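Side-chain contact in GDSL-like Lipase/Acylhydrolase family protein (Neisseria meningitidis, PDB 4K7J), which probably removes O-acetyl groups from peptidoglycan as an SGNH-family (GDSL-like) esterase of the bacterial cell wall: residues A[268-273]-A[319-324]. Sequence-based numbering, arbitrary orientation.
Sequences DTVRQI and GQTMFW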
loop_
_atom_site.group_PDB
_atom_site.type_symbol
_atom_site.label_atom_id
_atom_site.label_comp_id
_atom_site.label_asym_id
_atom_site.label_seq_id
_atom_site.Cartn_x
_atom_site.Cartn_y
_atom_site.Cartn_z
ATOM N N ASP A 268 13.273 10.615 -8.738
ATOM C CA ASP A 268 13.107 11.584 -7.655
ATOM C C ASP A 268 12.310 11.004 -6.487
ATOM O O ASP A 268 12.679 11.185 -5.326
ATOM C CB ASP A 268 12.410 12.853 -8.147
ATOM C CG ASP A 268 13.287 13.686 -9.059
ATOM O OD1 ASP A 268 14.514 13.426 -9.120
ATOM O OD2 ASP A 268 12.746 14.609 -9.712
ATOM N N THR A 269 11.213 10.319 -6.802
ATOM C CA THR A 269 10.364 9.731 -5.782
ATOM C C THR A 269 11.102 8.665 -4.974
ATOM O O THR A 269 10.981 8.620 -3.749
ATOM C CB THR A 269 9.059 9.148 -6.379
ATOM O OG1 THR A 269 8.407 10.138 -7.183
ATOM C CG2 THR A 269 8.116 8.722 -5.272
ATOM N N VAL A 270 11.869 7.810 -5.652
ATOM C CA VAL A 270 12.665 6.791 -4.961
ATOM C C VAL A 270 13.706 7.438 -4.041
ATOM O O VAL A 270 13.876 7.027 -2.896
ATOM C CB VAL A 270 13.355 5.824 -5.953
ATOM C CG1 VAL A 270 14.348 4.919 -5.227
ATOM C CG2 VAL A 270 12.311 4.977 -6.699
ATOM N N ARG A 271 14.389 8.454 -4.557
ATOM C CA ARG A 271 15.345 9.232 -3.774
ATOM C C ARG A 271 14.686 9.764 -2.504
ATOM O O ARG A 271 15.207 9.613 -1.386
ATOM C CB ARG A 271 15.850 10.410 -4.613
ATOM C CG ARG A 271 17.222 10.912 -4.228
ATOM C CD ARG A 271 17.490 12.330 -4.752
ATOM N NE ARG A 271 16.849 12.641 -6.034
ATOM C CZ ARG A 271 17.165 12.085 -7.207
ATOM N NH1 ARG A 271 18.106 11.150 -7.280
ATOM N NH2 ARG A 271 16.523 12.454 -8.314
ATOM N N GLN A 272 13.521 10.376 -2.679
ATOM C CA GLN A 272 12.788 10.920 -1.550
ATOM C C GLN A 272 12.354 9.876 -0.530
ATOM O O GLN A 272 12.430 10.120 0.680
ATOM C CB GLN A 272 11.627 11.772 -2.038
ATOM C CG GLN A 272 12.127 13.064 -2.662
ATOM C CD GLN A 272 11.047 13.824 -3.382
ATOM O OE1 GLN A 272 9.919 13.929 -2.904
ATOM N NE2 GLN A 272 11.383 14.355 -4.552
ATOM N N ILE A 273 11.925 8.711 -1.008
ATOM C CA ILE A 273 11.597 7.612 -0.110
ATOM C C ILE A 273 12.817 7.208 0.722
ATOM O O ILE A 273 12.717 7.000 1.933
ATOM C CB ILE A 273 11.058 6.374 -0.888
ATOM C CG1 ILE A 273 9.669 6.667 -1.471
ATOM C CG2 ILE A 273 11.023 5.153 0.015
ATOM C CD1 ILE A 273 9.201 5.641 -2.522
ATOM N N GLY A 319 17.969 3.286 -9.014
ATOM C CA GLY A 319 17.674 3.572 -7.612
ATOM C C GLY A 319 18.124 2.473 -6.666
ATOM O O GLY A 319 17.902 2.556 -5.455
ATOM N N GLN A 320 18.762 1.446 -7.223
ATOM C CA GLN A 320 19.211 0.271 -6.464
ATOM C C GLN A 320 18.127 -0.397 -5.639
ATOM O O GLN A 320 18.365 -0.811 -4.501
ATOM C CB GLN A 320 20.405 0.620 -5.571
ATOM C CG GLN A 320 21.647 1.004 -6.371
ATOM C CD GLN A 320 22.718 1.644 -5.508
ATOM O OE1 GLN A 320 22.698 1.527 -4.283
ATOM N NE2 GLN A 320 23.653 2.337 -6.145
ATOM N N THR A 321 16.942 -0.517 -6.219
ATOM C CA THR A 321 15.827 -1.146 -5.531
ATOM C C THR A 321 15.675 -2.583 -6.019
ATOM O O THR A 321 16.444 -3.049 -6.863
ATOM C CB THR A 321 14.516 -0.385 -5.812
ATOM O OG1 THR A 321 13.954 -0.845 -7.044
ATOM C CG2 THR A 321 14.790 1.104 -5.926
ATOM N N MET A 322 14.692 -3.290 -5.479
ATOM C CA MET A 322 14.304 -4.579 -6.027
ATOM C C MET A 322 13.244 -4.345 -7.097
ATOM O O MET A 322 12.584 -3.306 -7.088
ATOM C CB MET A 322 13.764 -5.485 -4.932
ATOM C CG MET A 322 14.846 -5.952 -3.957
ATOM S SD MET A 322 14.145 -6.824 -2.550
ATOM C CE MET A 322 13.362 -5.464 -1.677
ATOM N N PHE A 323 13.110 -5.297 -8.021
ATOM C CA PHE A 323 12.147 -5.219 -9.114
ATOM C C PHE A 323 11.487 -6.584 -9.300
ATOM O O PHE A 323 12.171 -7.593 -9.435
ATOM C CB PHE A 323 12.841 -4.779 -10.409
ATOM C CG PHE A 323 11.919 -4.670 -11.595
ATOM C CD1 PHE A 323 11.145 -3.532 -11.791
ATOM C CD2 PHE A 323 11.835 -5.698 -12.522
ATOM C CE1 PHE A 323 10.305 -3.427 -12.873
ATOM C CE2 PHE A 323 10.994 -5.598 -13.611
ATOM C CZ PHE A 323 10.228 -4.464 -13.788
ATOM N N TRP A 324 10.156 -6.619 -9.282
ATOM C CA TRP A 324 9.426 -7.851 -9.515
ATOM C C TRP A 324 8.583 -7.699 -10.770
ATOM O O TRP A 324 7.725 -6.825 -10.846
ATOM C CB TRP A 324 8.538 -8.169 -8.325
ATOM C CG TRP A 324 7.945 -9.535 -8.339
ATOM C CD1 TRP A 324 8.580 -10.708 -8.054
ATOM C CD2 TRP A 324 6.577 -9.876 -8.606
ATOM N NE1 TRP A 324 7.701 -11.757 -8.147
ATOM C CE2 TRP A 324 6.464 -11.273 -8.481
ATOM C CE3 TRP A 324 5.439 -9.132 -8.934
ATOM C CZ2 TRP A 324 5.255 -11.946 -8.676
ATOM C CZ3 TRP A 324 4.243 -9.800 -9.134
ATOM C CH2 TRP A 324 4.161 -11.194 -9.001
#
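The flat group at this junction is the peptide unit after G319, and V270 CG1 lies off its plane, on the side of G319 CA and O, 4.3 Å from G319 O. R274 NH2, one residue beyond 268-273, donates a hydrogen bond to that same oxygen, while V270 CG1 stands near it only in loose van der Waals contact. No side-chain ring joins the contact; the rest is methyl on methyl. V270 CG1 meets T321 CG2 at 3.9 Å, the two side chains slanting across each other. With CG1 anti to the backbone N (chi1 171°), V270 turns this methyl rather than CG2 to T321. On T321 the methyl serves V270, while OG1 donates to M322 O at 2.8 Å from above the carbonyl plane, 45° out of it, which helps fix the rotation of the side chain. V315 and I282 also pack on V270, and A316 and I284 on T321, closing a buried apolar seam. Q320, with positive phi, ends helix 305-318 in a Schellman motif, and the chain turns into strand 322-325, parallel to 281-286. This is the right-handed beta-alpha-beta crossover of an SGNH hydrolase's alpha/beta/alpha sandwich, its helix paired with 259-276.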